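Local structure of naphthalene dioxygenase large subunit (Rhodococcus sp., 2B1X) at residues L188-I199 / K333-K344. The protein forms the large subunit of a Rieske-type non-haem iron dioxygenase, carrying an Fe2/S2 cluster and an iron ion. Sequence-based numbering, arbitrary orientation.
Sequences LQVVGAPQRWVI and KMEVMSFFLVEK
L188 O accepts from K344 NZ at 2.8 Å, with the ammonium above the carbonyl plane; NZ is also hydrogen-bonded to A186 O. Q189 pairs with V342 through two backbone hydrogen bonds. Q189 OE1 is hydrogen-bonded to K351 NZ. V190 CG2 packs 3.9 Å from L341 CG. V191 N donates to F340 O, and V191 meets the F340 ring edge. A short loop follows, and the register has shifted by two when Q195 pairs with S338. One water links the loop to 333-344: it donates to V191 O and A193 O and accepts from F340 N. P194 ends the loop, with CB 3.6 Å from the F339 ring centroid, a CH-pi contact over the centre of one face. R196 bends at chi3 (51°) into a salt bridge: NE at 2.8 Å and NH2 at 2.9 Å both meet E335 OE2 in the guanidinium plane. OE2 is also hydrogen-bonded to T162 OG1 of a small subunit. M337 SD lies over one guanidinium face. R196 NH2 forms a salt bridge to D127 OD2 of another small subunit. V336 CB lies over one face of the W197 six-membered ring, a CH-pi contact 3.7 Å from the centroid. I199 pairs with M334. These two antiparallel ladders separated by a short loop hold the chain's outermost strand on the Bet v 1-like catalytic sheet, where a small subunit adds backbone hydrogen bonds to R196 and V198.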
loop_
_atom_site.group_PDB
_atom_site.type_symbol
_atom_site.label_atom_id
_atom_site.label_comp_id
_atom_site.label_asym_id
_atom_site.label_seq_id
_atom_site.Cartn_x
_atom_site.Cartn_y
_atom_site.Cartn_z
ATOM N N LEU A 188 38.568 3.883 -12.948
ATOM C CA LEU A 188 37.287 3.237 -13.205
ATOM C C LEU A 188 36.232 4.240 -13.643
ATOM O O LEU A 188 36.268 5.419 -13.246
ATOM C CB LEU A 188 36.800 2.611 -11.897
ATOM C CG LEU A 188 36.814 1.111 -11.613
ATOM C CD1 LEU A 188 37.570 0.249 -12.613
ATOM C CD2 LEU A 188 37.281 0.872 -10.185
ATOM N N GLN A 189 35.292 3.776 -14.463
ATOM C CA GLN A 189 34.091 4.551 -14.765
ATOM C C GLN A 189 32.847 3.736 -14.465
ATOM O O GLN A 189 32.776 2.565 -14.818
ATOM C CB GLN A 189 34.068 5.035 -16.209
ATOM C CG GLN A 189 33.994 3.945 -17.260
ATOM C CD GLN A 189 34.069 4.492 -18.702
ATOM O OE1 GLN A 189 34.221 3.713 -19.656
ATOM N NE2 GLN A 189 33.958 5.820 -18.860
ATOM N N VAL A 190 31.882 4.354 -13.788
ATOM C CA VAL A 190 30.540 3.783 -13.692
ATOM C C VAL A 190 29.958 3.932 -15.092
ATOM O O VAL A 190 30.053 5.002 -15.685
ATOM C CB VAL A 190 29.640 4.577 -12.673
ATOM C CG1 VAL A 190 28.146 4.266 -12.870
ATOM C CG2 VAL A 190 30.061 4.296 -11.263
ATOM N N VAL A 191 29.358 2.875 -15.620
ATOM C CA VAL A 191 28.725 2.987 -16.933
ATOM C C VAL A 191 27.252 3.274 -16.814
ATOM O O VAL A 191 26.506 2.488 -16.256
ATOM C CB VAL A 191 28.955 1.741 -17.830
ATOM C CG1 VAL A 191 28.297 1.947 -19.183
ATOM C CG2 VAL A 191 30.418 1.521 -18.028
ATOM N N GLY A 192 26.850 4.435 -17.327
ATOM C CA GLY A 192 25.477 4.888 -17.245
ATOM C C GLY A 192 25.050 5.289 -15.849
ATOM O O GLY A 192 25.488 6.294 -15.304
ATOM N N ALA A 193 24.180 4.485 -15.264
ATOM C CA ALA A 193 23.581 4.770 -13.973
ATOM C C ALA A 193 23.390 3.418 -13.267
ATOM O O ALA A 193 23.490 2.366 -13.891
ATOM C CB ALA A 193 22.246 5.458 -14.161
ATOM N N PRO A 194 23.155 3.431 -11.969
ATOM C CA PRO A 194 22.833 2.188 -11.268
ATOM C C PRO A 194 21.417 1.705 -11.616
ATOM O O PRO A 194 20.514 2.517 -11.892
ATOM C CB PRO A 194 22.937 2.584 -9.804
ATOM C CG PRO A 194 22.613 4.093 -9.813
ATOM C CD PRO A 194 23.214 4.597 -11.054
ATOM N N GLN A 195 21.249 0.390 -11.684
ATOM C CA GLN A 195 19.905 -0.194 -11.612
ATOM C C GLN A 195 19.430 0.032 -10.196
ATOM O O GLN A 195 20.177 -0.242 -9.249
ATOM C CB GLN A 195 19.974 -1.716 -11.828
ATOM C CG GLN A 195 20.486 -2.186 -13.184
ATOM C CD GLN A 195 20.605 -3.724 -13.224
ATOM O OE1 GLN A 195 20.505 -4.380 -12.178
ATOM N NE2 GLN A 195 20.846 -4.278 -14.392
ATOM N N ARG A 196 18.198 0.502 -10.045
ATOM C CA ARG A 196 17.578 0.687 -8.732
ATOM C C ARG A 196 16.223 -0.003 -8.652
ATOM O O ARG A 196 15.330 0.240 -9.467
ATOM C CB ARG A 196 17.435 2.171 -8.439
ATOM C CG ARG A 196 18.806 2.902 -8.393
ATOM C CD ARG A 196 18.700 4.403 -8.260
ATOM N NE ARG A 196 17.825 4.810 -7.146
ATOM C CZ ARG A 196 17.559 6.077 -6.800
ATOM N NH1 ARG A 196 18.065 7.102 -7.495
ATOM N NH2 ARG A 196 16.743 6.322 -5.774
ATOM N N TRP A 197 16.061 -0.895 -7.692
ATOM C CA TRP A 197 14.775 -1.584 -7.549
ATOM C C TRP A 197 14.601 -1.951 -6.082
ATOM O O TRP A 197 15.591 -1.939 -5.326
ATOM C CB TRP A 197 14.680 -2.807 -8.496
ATOM C CG TRP A 197 15.483 -4.038 -8.065
ATOM C CD1 TRP A 197 14.992 -5.174 -7.453
ATOM C CD2 TRP A 197 16.890 -4.263 -8.228
ATOM N NE1 TRP A 197 16.007 -6.078 -7.233
ATOM C CE2 TRP A 197 17.185 -5.537 -7.679
ATOM C CE3 TRP A 197 17.942 -3.508 -8.751
ATOM C CZ2 TRP A 197 18.486 -6.084 -7.671
ATOM C CZ3 TRP A 197 19.246 -4.065 -8.746
ATOM C CH2 TRP A 197 19.488 -5.326 -8.213
ATOM N N VAL A 198 13.365 -2.292 -5.706
ATOM C CA VAL A 198 12.972 -2.563 -4.316
ATOM C C VAL A 198 12.812 -4.065 -4.022
ATOM O O VAL A 198 12.137 -4.772 -4.762
ATOM C CB VAL A 198 11.660 -1.833 -4.005
ATOM C CG1 VAL A 198 11.116 -2.203 -2.600
ATOM C CG2 VAL A 198 11.874 -0.326 -4.147
ATOM N N ILE A 199 13.453 -4.545 -2.953
ATOM C CA ILE A 199 13.356 -5.950 -2.552
ATOM C C ILE A 199 12.740 -5.887 -1.148
ATOM O O ILE A 199 13.215 -5.128 -0.298
ATOM C CB ILE A 199 14.761 -6.670 -2.521
ATOM C CG1 ILE A 199 15.398 -6.780 -3.922
ATOM C CG2 ILE A 199 14.622 -8.105 -1.971
ATOM C CD1 ILE A 199 16.829 -7.436 -3.876
ATOM N N LYS A 333 12.404 -4.010 4.103
ATOM C CA LYS A 333 12.433 -3.463 2.763
ATOM C C LYS A 333 13.762 -2.774 2.440
ATOM O O LYS A 333 14.340 -2.104 3.272
ATOM C CB LYS A 333 11.258 -2.491 2.616
ATOM C CG LYS A 333 10.869 -2.143 1.168
ATOM C CD LYS A 333 9.699 -1.134 1.152
ATOM C CE LYS A 333 9.434 -0.573 -0.239
ATOM N NZ LYS A 333 8.202 0.356 -0.300
ATOM N N MET A 334 14.293 -2.995 1.246
ATOM C CA MET A 334 15.477 -2.251 0.868
ATOM C C MET A 334 15.401 -1.856 -0.598
ATOM O O MET A 334 14.601 -2.428 -1.349
ATOM C CB MET A 334 16.734 -3.080 1.186
ATOM C CG MET A 334 16.893 -4.342 0.275
ATOM S SD MET A 334 18.626 -4.898 0.214
ATOM C CE MET A 334 18.376 -6.677 0.136
ATOM N N GLU A 335 16.233 -0.897 -1.004
ATOM C CA GLU A 335 16.374 -0.547 -2.429
ATOM C C GLU A 335 17.807 -0.898 -2.801
ATOM O O GLU A 335 18.733 -0.414 -2.150
ATOM C CB GLU A 335 16.094 0.944 -2.674
ATOM C CG GLU A 335 16.248 1.443 -4.124
ATOM C CD GLU A 335 15.795 2.899 -4.310
ATOM O OE1 GLU A 335 15.081 3.450 -3.443
ATOM O OE2 GLU A 335 16.131 3.521 -5.323
ATOM N N VAL A 336 17.978 -1.795 -3.769
ATOM C CA VAL A 336 19.302 -2.116 -4.265
ATOM C C VAL A 336 19.663 -1.029 -5.267
ATOM O O VAL A 336 18.795 -0.583 -6.031
ATOM C CB VAL A 336 19.371 -3.486 -4.955
ATOM C CG1 VAL A 336 20.853 -3.829 -5.381
ATOM C CG2 VAL A 336 18.800 -4.587 -4.057
ATOM N N MET A 337 20.901 -0.547 -5.184
ATOM C CA MET A 337 21.505 0.287 -6.262
ATOM C C MET A 337 22.722 -0.455 -6.772
ATOM O O MET A 337 23.740 -0.494 -6.076
ATOM C CB MET A 337 21.886 1.685 -5.749
ATOM C CG MET A 337 20.712 2.317 -4.914
ATOM S SD MET A 337 20.849 4.093 -4.775
ATOM C CE MET A 337 19.504 4.449 -3.581
ATOM N N SER A 338 22.636 -1.019 -7.983
ATOM C CA SER A 338 23.711 -1.857 -8.515
ATOM C C SER A 338 24.449 -1.160 -9.664
ATOM O O SER A 338 23.863 -0.845 -10.697
ATOM C CB SER A 338 23.172 -3.204 -8.987
ATOM O OG SER A 338 24.254 -3.986 -9.458
ATOM N N PHE A 339 25.726 -0.889 -9.436
ATOM C CA PHE A 339 26.565 -0.146 -10.390
ATOM C C PHE A 339 27.463 -1.117 -11.134
ATOM O O PHE A 339 27.999 -2.053 -10.535
ATOM C CB PHE A 339 27.462 0.836 -9.625
ATOM C CG PHE A 339 26.726 1.872 -8.799
ATOM C CD1 PHE A 339 26.227 1.573 -7.525
ATOM C CD2 PHE A 339 26.600 3.191 -9.277
ATOM C CE1 PHE A 339 25.571 2.559 -6.742
ATOM C CE2 PHE A 339 25.992 4.188 -8.520
ATOM C CZ PHE A 339 25.449 3.883 -7.244
ATOM N N PHE A 340 27.623 -0.913 -12.434
ATOM C CA PHE A 340 28.638 -1.638 -13.207
ATOM C C PHE A 340 29.794 -0.688 -13.485
ATOM O O PHE A 340 29.571 0.452 -13.914
ATOM C CB PHE A 340 28.047 -2.167 -14.523
ATOM C CG PHE A 340 29.091 -2.650 -15.514
ATOM C CD1 PHE A 340 29.726 -3.879 -15.328
ATOM C CD2 PHE A 340 29.458 -1.863 -16.588
ATOM C CE1 PHE A 340 30.699 -4.341 -16.221
ATOM C CE2 PHE A 340 30.454 -2.302 -17.510
ATOM C CZ PHE A 340 31.069 -3.548 -17.315
ATOM N N LEU A 341 31.031 -1.150 -13.242
ATOM C CA LEU A 341 32.207 -0.312 -13.456
ATOM C C LEU A 341 33.214 -1.017 -14.336
ATOM O O LEU A 341 33.288 -2.235 -14.336
ATOM C CB LEU A 341 32.875 0.071 -12.134
ATOM C CG LEU A 341 32.066 0.954 -11.151
ATOM C CD1 LEU A 341 31.183 0.123 -10.328
ATOM C CD2 LEU A 341 33.023 1.764 -10.260
ATOM N N VAL A 342 33.986 -0.243 -15.088
ATOM C CA VAL A 342 35.052 -0.807 -15.939
ATOM C C VAL A 342 36.135 0.267 -16.121
ATOM O O VAL A 342 35.861 1.481 -16.036
ATOM C CB VAL A 342 34.486 -1.345 -17.292
ATOM C CG1 VAL A 342 33.944 -0.202 -18.184
ATOM C CG2 VAL A 342 35.501 -2.257 -18.050
ATOM N N GLU A 343 37.371 -0.181 -16.339
ATOM C CA GLU A 343 38.501 0.730 -16.471
ATOM C C GLU A 343 38.248 1.599 -17.689
ATOM O O GLU A 343 37.877 1.075 -18.739
ATOM C CB GLU A 343 39.799 -0.078 -16.620
ATOM C CG GLU A 343 40.328 -0.669 -15.308
ATOM C CD GLU A 343 39.622 -1.948 -14.820
ATOM O OE1 GLU A 343 39.957 -2.385 -13.692
ATOM O OE2 GLU A 343 38.742 -2.528 -15.530
ATOM N N LYS A 344 38.398 2.919 -17.533
ATOM C CA LYS A 344 38.139 3.865 -18.626
ATOM C C LYS A 344 38.913 3.518 -19.906
ATOM O O LYS A 344 38.396 3.709 -21.009
ATOM C CB LYS A 344 38.466 5.310 -18.219
ATOM C CG LYS A 344 37.503 5.930 -17.184
ATOM C CD LYS A 344 37.978 7.331 -16.775
ATOM C CE LYS A 344 37.183 7.854 -15.582
ATOM N NZ LYS A 344 37.830 7.521 -14.245
HETATM O O HOH W 1 26.068 1.080 -13.634
#